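Long-range contacts in Blo t 1 allergen (Blomia tropicalis, PDB 5JT8), which is a mite allergen of the papain-like cysteine protease family, probably cleaving proteins once its inhibitory propeptide has been removed: residues K26-F31 with R47-F52; K53-W58 with Y260-G265; Y253-N258 with Y278-V283. All coordinates share one frame; numbering follows the deposited sequence. Where two conformers were deposited one is given.

Contact 1 (K26-F31 with R47-F52)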
loop_
_atom_site.group_PDB
_atom_site.type_symbol
_atom_site.label_atom_id
_atom_site.label_comp_id
_atom_site.label_asym_id
_atom_site.label_seq_id
_atom_site.Cartn_x
_atom_site.Cartn_y
_atom_site.Cartn_z
ATOM N N LYS A 26 -17.003 6.336 19.925
ATOM C CA LYS A 26 -18.253 5.618 20.173
ATOM C C LYS A 26 -19.426 5.991 19.253
ATOM O O LYS A 26 -20.344 5.190 19.094
ATOM C CB LYS A 26 -18.673 5.793 21.638
ATOM C CG LYS A 26 -18.741 7.240 22.143
ATOM C CD LYS A 26 -18.546 7.313 23.661
ATOM C CE LYS A 26 -18.552 8.746 24.169
ATOM N NZ LYS A 26 -18.684 8.829 25.654
ATOM N N THR A 27 -19.425 7.192 18.672
ATOM C CA THR A 27 -20.356 7.510 17.574
ATOM C C THR A 27 -19.822 8.762 16.839
ATOM O O THR A 27 -18.699 9.186 17.094
ATOM C CB THR A 27 -21.832 7.700 18.060
ATOM O OG1 THR A 27 -22.205 6.595 18.890
ATOM C CG2 THR A 27 -22.814 7.671 16.877
ATOM N N PHE A 28 -20.622 9.357 15.953
ATOM C CA PHE A 28 -20.107 10.134 14.821
ATOM C C PHE A 28 -19.272 11.381 15.114
ATOM O O PHE A 28 -18.250 11.580 14.475
ATOM C CB PHE A 28 -21.266 10.563 13.906
ATOM C CG PHE A 28 -20.817 10.968 12.528
ATOM C CD1 PHE A 28 -20.342 10.015 11.637
ATOM C CD2 PHE A 28 -20.803 12.301 12.143
ATOM C CE1 PHE A 28 -19.907 10.378 10.378
ATOM C CE2 PHE A 28 -20.341 12.670 10.887
ATOM C CZ PHE A 28 -19.892 11.708 10.006
ATOM N N GLU A 29 -19.707 12.266 16.003
ATOM C CA GLU A 29 -18.987 13.535 16.075
ATOM C C GLU A 29 -17.848 13.523 17.090
ATOM O O GLU A 29 -17.248 14.560 17.371
ATOM C CB GLU A 29 -19.938 14.705 16.346
ATOM C CG GLU A 29 -20.560 14.756 17.718
ATOM C CD GLU A 29 -21.766 13.853 17.844
ATOM O OE1 GLU A 29 -22.072 13.113 16.882
ATOM O OE2 GLU A 29 -22.418 13.891 18.907
ATOM N N GLN A 30 -17.541 12.348 17.626
ATOM C CA GLN A 30 -16.238 12.146 18.234
ATOM C C GLN A 30 -15.315 11.810 17.076
ATOM O O GLN A 30 -14.210 12.333 16.969
ATOM C CB GLN A 30 -16.253 11.037 19.284
ATOM C CG GLN A 30 -17.421 11.118 20.248
ATOM C CD GLN A 30 -18.380 9.964 20.063
ATOM O OE1 GLN A 30 -17.981 8.880 19.637
ATOM N NE2 GLN A 30 -19.652 10.192 20.361
ATOM N N PHE A 31 -15.808 10.943 16.198
ATOM C CA PHE A 31 -15.143 10.618 14.943
ATOM C C PHE A 31 -14.934 11.880 14.108
ATOM O O PHE A 31 -13.887 12.047 13.475
ATOM C CB PHE A 31 -15.972 9.577 14.180
ATOM C CG PHE A 31 -15.577 9.399 12.742
ATOM C CD1 PHE A 31 -14.590 8.494 12.389
ATOM C CD2 PHE A 31 -16.225 10.105 11.735
ATOM C CE1 PHE A 31 -14.237 8.316 11.066
ATOM C CE2 PHE A 31 -15.874 9.932 10.408
ATOM C CZ PHE A 31 -14.881 9.034 10.073
ATOM N N ARG A 47 -26.175 10.573 4.859
ATOM C CA ARG A 47 -25.752 9.353 4.176
ATOM C C ARG A 47 -24.450 8.792 4.754
ATOM O O ARG A 47 -24.009 7.707 4.386
ATOM C CB ARG A 47 -25.564 9.630 2.679
ATOM C CG ARG A 47 -26.328 8.703 1.748
ATOM C CD ARG A 47 -27.384 9.473 0.969
ATOM N NE ARG A 47 -26.787 10.385 -0.003
ATOM C CZ ARG A 47 -27.210 10.519 -1.257
ATOM N NH1 ARG A 47 -28.236 9.799 -1.690
ATOM N NH2 ARG A 47 -26.609 11.373 -2.075
ATOM N N ARG A 48 -23.858 9.538 5.680
ATOM C CA ARG A 48 -22.468 9.346 6.056
ATOM C C ARG A 48 -22.280 8.707 7.434
ATOM O O ARG A 48 -21.404 7.860 7.603
ATOM C CB ARG A 48 -21.752 10.700 5.989
ATOM C CG ARG A 48 -20.277 10.665 6.255
ATOM C CD ARG A 48 -19.544 9.868 5.198
ATOM N NE ARG A 48 -19.561 10.436 3.853
ATOM C CZ ARG A 48 -19.040 9.816 2.796
ATOM N NH1 ARG A 48 -18.482 8.622 2.943
ATOM N NH2 ARG A 48 -19.074 10.378 1.596
ATOM N N GLU A 49 -23.082 9.109 8.420
ATOM C CA GLU A 49 -22.936 8.523 9.747
ATOM C C GLU A 49 -23.595 7.160 9.812
ATOM O O GLU A 49 -23.292 6.370 10.699
ATOM C CB GLU A 49 -23.513 9.411 10.847
ATOM C CG GLU A 49 -24.752 10.265 10.538
ATOM C CD GLU A 49 -24.810 11.477 11.495
ATOM O OE1 GLU A 49 -23.810 12.237 11.568
ATOM O OE2 GLU A 49 -25.815 11.617 12.259
ATOM N N HIS A 50 -24.470 6.871 8.858
ATOM C CA HIS A 50 -25.005 5.519 8.735
ATOM C C HIS A 50 -23.889 4.532 8.389
ATOM O O HIS A 50 -23.783 3.453 8.980
ATOM C CB HIS A 50 -26.106 5.450 7.669
ATOM C CG HIS A 50 -26.581 4.053 7.385
ATOM N ND1 HIS A 50 -27.176 3.264 8.346
ATOM C CD2 HIS A 50 -26.517 3.294 6.263
ATOM C CE1 HIS A 50 -27.474 2.085 7.826
ATOM N NE2 HIS A 50 -27.082 2.077 6.564
ATOM N N HIS A 51 -23.057 4.918 7.428
ATOM C CA HIS A 51 -21.901 4.113 7.069
ATOM C C HIS A 51 -20.939 4.009 8.241
ATOM O O HIS A 51 -20.383 2.946 8.485
ATOM C CB HIS A 51 -21.195 4.683 5.841
ATOM C CG HIS A 51 -21.956 4.484 4.570
ATOM N ND1 HIS A 51 -21.685 5.191 3.420
ATOM C CD2 HIS A 51 -22.992 3.663 4.273
ATOM C CE1 HIS A 51 -22.516 4.809 2.465
ATOM N NE2 HIS A 51 -23.318 3.883 2.957
ATOM N N PHE A 52 -20.769 5.098 8.986
ATOM C CA PHE A 52 -19.937 5.047 10.181
ATOM C C PHE A 52 -20.527 4.134 11.248
ATOM O O PHE A 52 -19.796 3.392 11.907
ATOM C CB PHE A 52 -19.735 6.429 10.786
ATOM C CG PHE A 52 -19.118 6.387 12.158
ATOM C CD1 PHE A 52 -17.745 6.286 12.312
ATOM C CD2 PHE A 52 -19.914 6.419 13.295
ATOM C CE1 PHE A 52 -17.175 6.234 13.570
ATOM C CE2 PHE A 52 -19.352 6.359 14.548
ATOM C CZ PHE A 52 -17.981 6.272 14.691
#

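Contact 2 (K53-W58 with Y260-G265)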
loop_
_atom_site.group_PDB
_atom_site.type_symbol
_atom_site.label_atom_id
_atom_site.label_comp_id
_atom_site.label_asym_id
_atom_site.label_seq_id
_atom_site.Cartn_x
_atom_site.Cartn_y
_atom_site.Cartn_z
ATOM N N LYS A 53 -21.842 4.224 11.439
ATOM C CA LYS A 53 -22.531 3.410 12.438
ATOM C C LYS A 53 -22.390 1.923 12.114
ATOM O O LYS A 53 -22.053 1.112 12.983
ATOM C CB LYS A 53 -24.009 3.795 12.520
ATOM C CG LYS A 53 -24.258 5.191 13.070
ATOM C CD LYS A 53 -25.742 5.517 13.100
ATOM C CE LYS A 53 -25.992 6.903 13.673
ATOM N NZ LYS A 53 -27.441 7.245 13.686
ATOM N N GLU A 54 -22.633 1.581 10.852
ATOM C CA GLU A 54 -22.532 0.205 10.384
ATOM C C GLU A 54 -21.059 -0.248 10.309
ATOM O O GLU A 54 -20.769 -1.443 10.413
ATOM C CB GLU A 54 -23.225 0.057 9.015
ATOM C CG GLU A 54 -24.089 -1.216 8.776
ATOM C CD GLU A 54 -25.191 -1.498 9.812
ATOM O OE1 GLU A 54 -25.499 -0.630 10.662
ATOM O OE2 GLU A 54 -25.787 -2.602 9.731
ATOM N N GLN A 55 -20.131 0.697 10.136
ATOM C CA GLN A 55 -18.707 0.358 10.214
ATOM C C GLN A 55 -18.329 0.164 11.671
ATOM O O GLN A 55 -17.577 -0.747 11.999
ATOM C CB GLN A 55 -17.811 1.430 9.575
ATOM C CG GLN A 55 -17.571 1.263 8.078
ATOM C CD GLN A 55 -16.810 -0.013 7.726
ATOM O OE1 GLN A 55 -15.586 -0.091 7.876
ATOM N NE2 GLN A 55 -17.534 -1.016 7.243
ATOM N N LEU A 56 -18.857 1.018 12.545
ATOM C CA LEU A 56 -18.642 0.855 13.979
ATOM C C LEU A 56 -19.298 -0.428 14.451
ATOM O O LEU A 56 -18.773 -1.131 15.316
ATOM C CB LEU A 56 -19.196 2.038 14.767
ATOM C CG LEU A 56 -18.979 1.883 16.276
ATOM C CD1 LEU A 56 -17.494 1.859 16.610
ATOM C CD2 LEU A 56 -19.678 2.971 17.046
ATOM N N LYS A 57 -20.456 -0.725 13.871
ATOM C CA LYS A 57 -21.145 -1.975 14.151
ATOM C C LYS A 57 -20.260 -3.173 13.776
ATOM O O LYS A 57 -20.088 -4.101 14.570
ATOM C CB LYS A 57 -22.473 -2.027 13.398
ATOM C CG LYS A 57 -23.362 -3.184 13.783
ATOM C CD LYS A 57 -24.624 -3.208 12.932
ATOM C CE LYS A 57 -25.627 -4.233 13.434
ATOM N NZ LYS A 57 -26.916 -4.122 12.694
ATOM N N TRP A 58 -19.688 -3.143 12.574
ATOM C CA TRP A 58 -18.814 -4.229 12.127
ATOM C C TRP A 58 -17.595 -4.385 13.037
ATOM O O TRP A 58 -17.146 -5.501 13.289
ATOM C CB TRP A 58 -18.346 -4.009 10.682
ATOM C CG TRP A 58 -17.620 -5.206 10.133
ATOM C CD1 TRP A 58 -18.154 -6.217 9.380
ATOM C CD2 TRP A 58 -16.236 -5.536 10.317
ATOM N NE1 TRP A 58 -17.189 -7.147 9.079
ATOM C CE2 TRP A 58 -16.003 -6.753 9.642
ATOM C CE3 TRP A 58 -15.171 -4.915 10.979
ATOM C CZ2 TRP A 58 -14.751 -7.363 9.616
ATOM C CZ3 TRP A 58 -13.932 -5.520 10.952
ATOM C CH2 TRP A 58 -13.731 -6.734 10.273
ATOM N N TYR A 260 -12.021 -6.766 6.862
ATOM C CA TYR A 260 -11.038 -7.223 7.844
ATOM C C TYR A 260 -9.708 -6.491 7.672
ATOM O O TYR A 260 -9.104 -6.030 8.642
ATOM C CB TYR A 260 -10.834 -8.741 7.732
ATOM C CG TYR A 260 -12.089 -9.537 8.041
ATOM C CD1 TYR A 260 -13.043 -9.779 7.057
ATOM C CD2 TYR A 260 -12.329 -10.034 9.318
ATOM C CE1 TYR A 260 -14.196 -10.500 7.334
ATOM C CE2 TYR A 260 -13.483 -10.748 9.605
ATOM C CZ TYR A 260 -14.410 -10.980 8.609
ATOM O OH TYR A 260 -15.558 -11.692 8.882
ATOM N N PHE A 261 -9.243 -6.385 6.437
ATOM C CA PHE A 261 -8.003 -5.668 6.200
ATOM C C PHE A 261 -8.188 -4.183 6.500
ATOM O O PHE A 261 -7.338 -3.552 7.134
ATOM C CB PHE A 261 -7.509 -5.855 4.764
ATOM C CG PHE A 261 -6.184 -5.213 4.521
ATOM C CD1 PHE A 261 -5.009 -5.878 4.864
ATOM C CD2 PHE A 261 -6.105 -3.923 4.016
ATOM C CE1 PHE A 261 -3.781 -5.285 4.666
ATOM C CE2 PHE A 261 -4.883 -3.317 3.828
ATOM C CZ PHE A 261 -3.717 -3.998 4.145
ATOM N N ARG A 262 -9.312 -3.640 6.037
ATOM C CA ARG A 262 -9.673 -2.233 6.245
ATOM C C ARG A 262 -9.500 -1.764 7.687
ATOM O O ARG A 262 -8.902 -0.714 7.956
ATOM C CB ARG A 262 -11.122 -2.015 5.806
ATOM C CG ARG A 262 -11.621 -0.596 5.855
ATOM C CD ARG A 262 -12.992 -0.512 5.188
ATOM N NE ARG A 262 -13.612 0.791 5.391
ATOM C CZ ARG A 262 -14.801 1.139 4.916
ATOM N NH1 ARG A 262 -15.514 0.279 4.198
ATOM N NH2 ARG A 262 -15.276 2.352 5.165
ATOM N N ASN A 263 -10.009 -2.556 8.617
ATOM C CA ASN A 263 -10.038 -2.139 10.013
ATOM C C ASN A 263 -8.992 -2.804 10.871
ATOM O O ASN A 263 -9.049 -2.707 12.097
ATOM C CB ASN A 263 -11.416 -2.409 10.600
ATOM C CG ASN A 263 -12.467 -1.528 9.992
ATOM O OD1 ASN A 263 -12.570 -0.350 10.335
ATOM N ND2 ASN A 263 -13.247 -2.083 9.072
ATOM N N LEU A 264 -8.038 -3.472 10.223
ATOM C CA LEU A 264 -7.004 -4.222 10.935
ATOM C C LEU A 264 -6.245 -3.376 11.955
ATOM O O LEU A 264 -5.820 -2.264 11.649
ATOM C CB LEU A 264 -6.015 -4.826 9.936
ATOM C CG LEU A 264 -4.944 -5.769 10.484
ATOM C CD1 LEU A 264 -5.591 -6.911 11.257
ATOM C CD2 LEU A 264 -4.094 -6.320 9.339
ATOM N N GLY A 265 -6.102 -3.905 13.170
ATOM C CA GLY A 265 -5.191 -3.358 14.163
ATOM C C GLY A 265 -4.084 -4.368 14.449
ATOM O O GLY A 265 -3.427 -4.851 13.527
HETATM O O HOH W 1 -13.968 1.382 8.951
#

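Contact 3 (Y253-N258 with Y278-V283). With NO3 (nitrate ion), chain H.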
loop_
_atom_site.group_PDB
_atom_site.type_symbol
_atom_site.label_atom_id
_atom_site.label_comp_id
_atom_site.label_asym_id
_atom_site.label_seq_id
_atom_site.Cartn_x
_atom_site.Cartn_y
_atom_site.Cartn_z
ATOM N N TYR A 253 -0.014 -5.680 -4.735
ATOM C CA TYR A 253 -1.365 -5.176 -4.912
ATOM C C TYR A 253 -2.340 -6.143 -4.299
ATOM O O TYR A 253 -2.284 -7.340 -4.574
ATOM C CB TYR A 253 -1.692 -4.982 -6.380
ATOM C CG TYR A 253 -1.338 -3.617 -6.882
ATOM C CD1 TYR A 253 -0.023 -3.279 -7.135
ATOM C CD2 TYR A 253 -2.322 -2.658 -7.093
ATOM C CE1 TYR A 253 0.306 -2.036 -7.595
ATOM C CE2 TYR A 253 -1.997 -1.400 -7.557
ATOM C CZ TYR A 253 -0.675 -1.094 -7.809
ATOM O OH TYR A 253 -0.324 0.153 -8.270
ATOM N N MET A 254 -3.228 -5.634 -3.458
ATOM C CA MET A 254 -4.145 -6.516 -2.782
ATOM C C MET A 254 -5.526 -5.895 -2.593
ATOM O O MET A 254 -5.832 -4.833 -3.133
ATOM C CB MET A 254 -3.539 -6.961 -1.442
ATOM C CG MET A 254 -2.761 -5.894 -0.722
ATOM S SD MET A 254 -3.894 -4.812 0.148
ATOM C CE MET A 254 -4.790 -6.040 1.107
ATOM N N HIS A 255 -6.370 -6.593 -1.845
ATOM C CA HIS A 255 -7.749 -6.187 -1.671
ATOM C C HIS A 255 -7.871 -5.337 -0.397
ATOM O O HIS A 255 -8.314 -5.816 0.647
ATOM C CB HIS A 255 -8.661 -7.427 -1.620
ATOM C CG HIS A 255 -10.119 -7.108 -1.735
ATOM N ND1 HIS A 255 -11.076 -8.072 -1.975
ATOM C CD2 HIS A 255 -10.783 -5.929 -1.659
ATOM C CE1 HIS A 255 -12.266 -7.500 -2.039
ATOM N NE2 HIS A 255 -12.115 -6.202 -1.845
ATOM N N GLY A 256 -7.457 -4.076 -0.490
ATOM C CA GLY A 256 -7.424 -3.201 0.671
ATOM C C GLY A 256 -8.787 -2.850 1.254
ATOM O O GLY A 256 -8.888 -2.595 2.453
ATOM N N SER A 257 -9.833 -2.853 0.426
ATOM C CA SER A 257 -11.153 -2.413 0.884
ATOM C C SER A 257 -11.942 -3.520 1.594
ATOM O O SER A 257 -13.033 -3.271 2.112
ATOM C CB SER A 257 -11.975 -1.848 -0.282
ATOM O OG SER A 257 -12.218 -2.813 -1.289
ATOM N N ASN A 258 -11.388 -4.731 1.621
ATOM C CA ASN A 258 -11.943 -5.814 2.441
ATOM C C ASN A 258 -12.093 -5.378 3.904
ATOM O O ASN A 258 -11.182 -4.764 4.465
ATOM C CB ASN A 258 -11.062 -7.068 2.344
ATOM C CG ASN A 258 -11.466 -8.144 3.342
ATOM O OD1 ASN A 258 -11.126 -8.077 4.526
ATOM N ND2 ASN A 258 -12.192 -9.146 2.865
ATOM N N TYR A 278 -9.565 -9.845 -6.729
ATOM C CA TYR A 278 -9.914 -8.435 -6.683
ATOM C C TYR A 278 -8.879 -7.635 -5.904
ATOM O O TYR A 278 -8.669 -7.848 -4.719
ATOM C CB TYR A 278 -11.294 -8.250 -6.060
ATOM C CG TYR A 278 -11.826 -6.834 -6.095
ATOM C CD1 TYR A 278 -12.583 -6.378 -7.171
ATOM C CD2 TYR A 278 -11.591 -5.960 -5.044
ATOM C CE1 TYR A 278 -13.084 -5.090 -7.194
ATOM C CE2 TYR A 278 -12.083 -4.670 -5.056
ATOM C CZ TYR A 278 -12.830 -4.237 -6.130
ATOM O OH TYR A 278 -13.328 -2.949 -6.134
ATOM N N THR A 279 -8.247 -6.702 -6.594
ATOM C CA THR A 279 -7.226 -5.875 -6.004
ATOM C C THR A 279 -7.597 -4.388 -6.187
ATOM O O THR A 279 -8.105 -3.994 -7.242
ATOM C CB THR A 279 -5.885 -6.207 -6.645
ATOM O OG1 THR A 279 -6.135 -6.571 -8.001
ATOM C CG2 THR A 279 -5.239 -7.422 -5.956
ATOM N N ASP A 280 -7.376 -3.574 -5.157
ATOM C CA ASP A 280 -7.614 -2.130 -5.264
ATOM C C ASP A 280 -6.676 -1.307 -4.388
ATOM O O ASP A 280 -6.852 -0.104 -4.242
ATOM C CB ASP A 280 -9.070 -1.770 -4.920
ATOM C CG ASP A 280 -9.485 -2.209 -3.516
ATOM O OD1 ASP A 280 -8.643 -2.724 -2.748
ATOM O OD2 ASP A 280 -10.676 -2.026 -3.180
ATOM N N HIS A 281 -5.669 -1.944 -3.813
ATOM C CA HIS A 281 -4.776 -1.222 -2.919
ATOM C C HIS A 281 -3.350 -1.704 -3.075
ATOM O O HIS A 281 -3.105 -2.906 -3.086
ATOM C CB HIS A 281 -5.243 -1.402 -1.486
ATOM C CG HIS A 281 -4.517 -0.555 -0.491
ATOM N ND1 HIS A 281 -4.226 0.773 -0.709
ATOM C CD2 HIS A 281 -4.068 -0.840 0.755
ATOM C CE1 HIS A 281 -3.604 1.262 0.348
ATOM N NE2 HIS A 281 -3.502 0.307 1.253
ATOM N N ALA A 282 -2.415 -0.765 -3.195
ATOM C CA ALA A 282 -0.990 -1.095 -3.246
ATOM C C ALA A 282 -0.340 -0.881 -1.887
ATOM O O ALA A 282 -0.564 0.140 -1.261
ATOM C CB ALA A 282 -0.278 -0.258 -4.286
ATOM N N VAL A 283 0.466 -1.844 -1.443
ATOM C CA VAL A 283 1.226 -1.701 -0.197
ATOM C C VAL A 283 2.593 -2.356 -0.375
ATOM O O VAL A 283 2.945 -2.740 -1.490
ATOM C CB VAL A 283 0.507 -2.325 1.008
ATOM C CG1 VAL A 283 -0.795 -1.579 1.318
ATOM C CG2 VAL A 283 0.236 -3.828 0.767
HETATM N N NO3 H . -13.303 -12.781 3.343
HETATM O O1 NO3 H . -13.088 -13.971 3.731
HETATM O O2 NO3 H . -12.982 -12.444 2.164
HETATM O O3 NO3 H . -13.839 -11.931 4.118
#

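Contact 1 (K26-F31 with R47-F52)
The backbone bond from F52 N to R48 O, 3.2 Å, joins two residues of helix 42-62 that both meet F28. E49, between them, covers one face of the F28 ring. Its CB sits 3.7 Å from the ring centroid in a CH-pi contact, and its carboxylate oxygen OE1 comes down over the same ring, 3.1 Å from F28 CD2. F52 CB meets that ring at its edge, while F28 turns an edge toward the F52 face in an offset edge-to-face pair, planes 80° apart. F52 CG is anti to the backbone N (chi1 169°), and the ring beyond it slides past F31, where F52 CE1 lies 3.6 Å from F31 CB. F52 also packs on main chain, its CE2 within 3.4 Å of T27 C. R48 adds its aliphatic part, CG standing 3.9 Å from F28 CZ, before the guanidinium leads away to bond D77 O. R48 and F52 fall at the spacing of the ERFNIN pattern of cathepsin-type propeptides, whose crossed helices meet here around an aromatic cluster. The two segments are thus joined by ring packing, and a carboxylate oxygen over a pi face, with E45 close by, may be somewhat easier to protonate than a solvated one.

Contact 2 (K53-W58 with Y260-G265)
The propeptide helix 42-62 docks here, through Q55 and W58, on the segment 260-265, which probably forms part of the prosegment-binding loop, as in related papain-like zymogens. Q55 OE1 is the polar focus. N263 ND2 donates to Q55 OE1 over 3.3 Å, nearly straight at 171°, with the acceptor lying in the plane of the N263 amide and the donor tilted somewhat from the carbonyl plane of Q55. The same nitrogen has a second acceptor in N259 O. The Q55 chain bends at chi2 (-64°), which places CD near the tip of R262; the two side chains meet tip to tip with amide and guanidinium stacked. Q55 OE1 stands 3.2 Å above the middle of the R262 guanidinium, so its 3.3 Å approach to R262 NE is a face contact without a hydrogen bond. R262 instead spends NH2 on M78 O and Y75 O, propeptide carbonyls that fix the arginine's orientation. A water links Q55 OE1 and N263 OD1, although its distance to OE1 is doubtfully short. In the ERFNIN pattern Q55 takes the place of the first asparagine, and backbone bonds of N263 with A71 and of G265 with E69 bind the propeptide chain to the same loop, as in related proenzymes. One turn further on, W58 drives the edge of its six-membered ring into the face of Y260, a T-shaped pair with planes at 83° and centroids 4.9 Å apart. W58 CZ2 is poised 3.5 Å above the centre of the Y260 ring. The indole also touches N263, W58 CE3 lying 3.9 Å from N263 ND2, while H62 stacks on W58 and Y70 meets it edge-to-face.

Contact 3 (Y253-N258 with Y278-V283)
Y278 touches H255 where a loop enters strand 281-291, which pairs antiparallel with strand 250-254 through a classic beta bulge in the papain-like protease domain. The Y278 ring sets CD2 3.2 Å above the centre of the H255 imidazole, whose opposite face carries N258 CB; D276 holds H255 ND1, and S84 bonds the tyrosine OH. T279 then packs CG2 3.3 Å from Y253 O. D280 begins the bulge, its N reaching M254 O at 2.8 Å. The aspartate folds back over the turn H255-N258, with CG between the backbone N and the carbonyl carbon (chi1 58°). D280 OD2 accepts S257 OG at 2.6 Å on its syn lone pair and has a second partner in S84 OG, while OD1 takes weak bonds from G256 N and S257 N, so both carboxylate oxygens hold the turn. H281 is the other bulge residue: its N also donates to M254 O, giving that carbonyl two donors, and its O receives M254 N at 2.8 Å and 172°. H281 CB lies 3.6 Å from G256 CA, which has no side chain of its own. The imidazole stacks with W303 and bonds N301 OD1 through NE2, consistent with the histidine-asparagine pair of papain-type active sites. A282 places its methyl over one face of the Y253 ring, in one of the tyrosine's two conformers, with G185 O and S187 N bonded to the phenol OH. Beyond it, V283 CG2 meets M254 CG at 3.9 Å.

How the contacts relate
From the N terminus, contact 1 closes a short loop of 15 residues, folding helix 28-34 onto helix 42-62 within the propeptide. The same helix carries on into contact 2, and the two touch where K26 O meets L56 CD2. Contact 2 closes by far the longest loop, 201 residues, and joins propeptide to protease domain. Contact 3 closes 19 residues, tying strand 250-254 and the turn after it to strand 281-291. Contacts 2 and 3 cross, their segments alternating along the chain, and F261 packs against M254, G256 and H281. Contact 1 stands apart from contact 3, with nearest atoms about 12 Å apart.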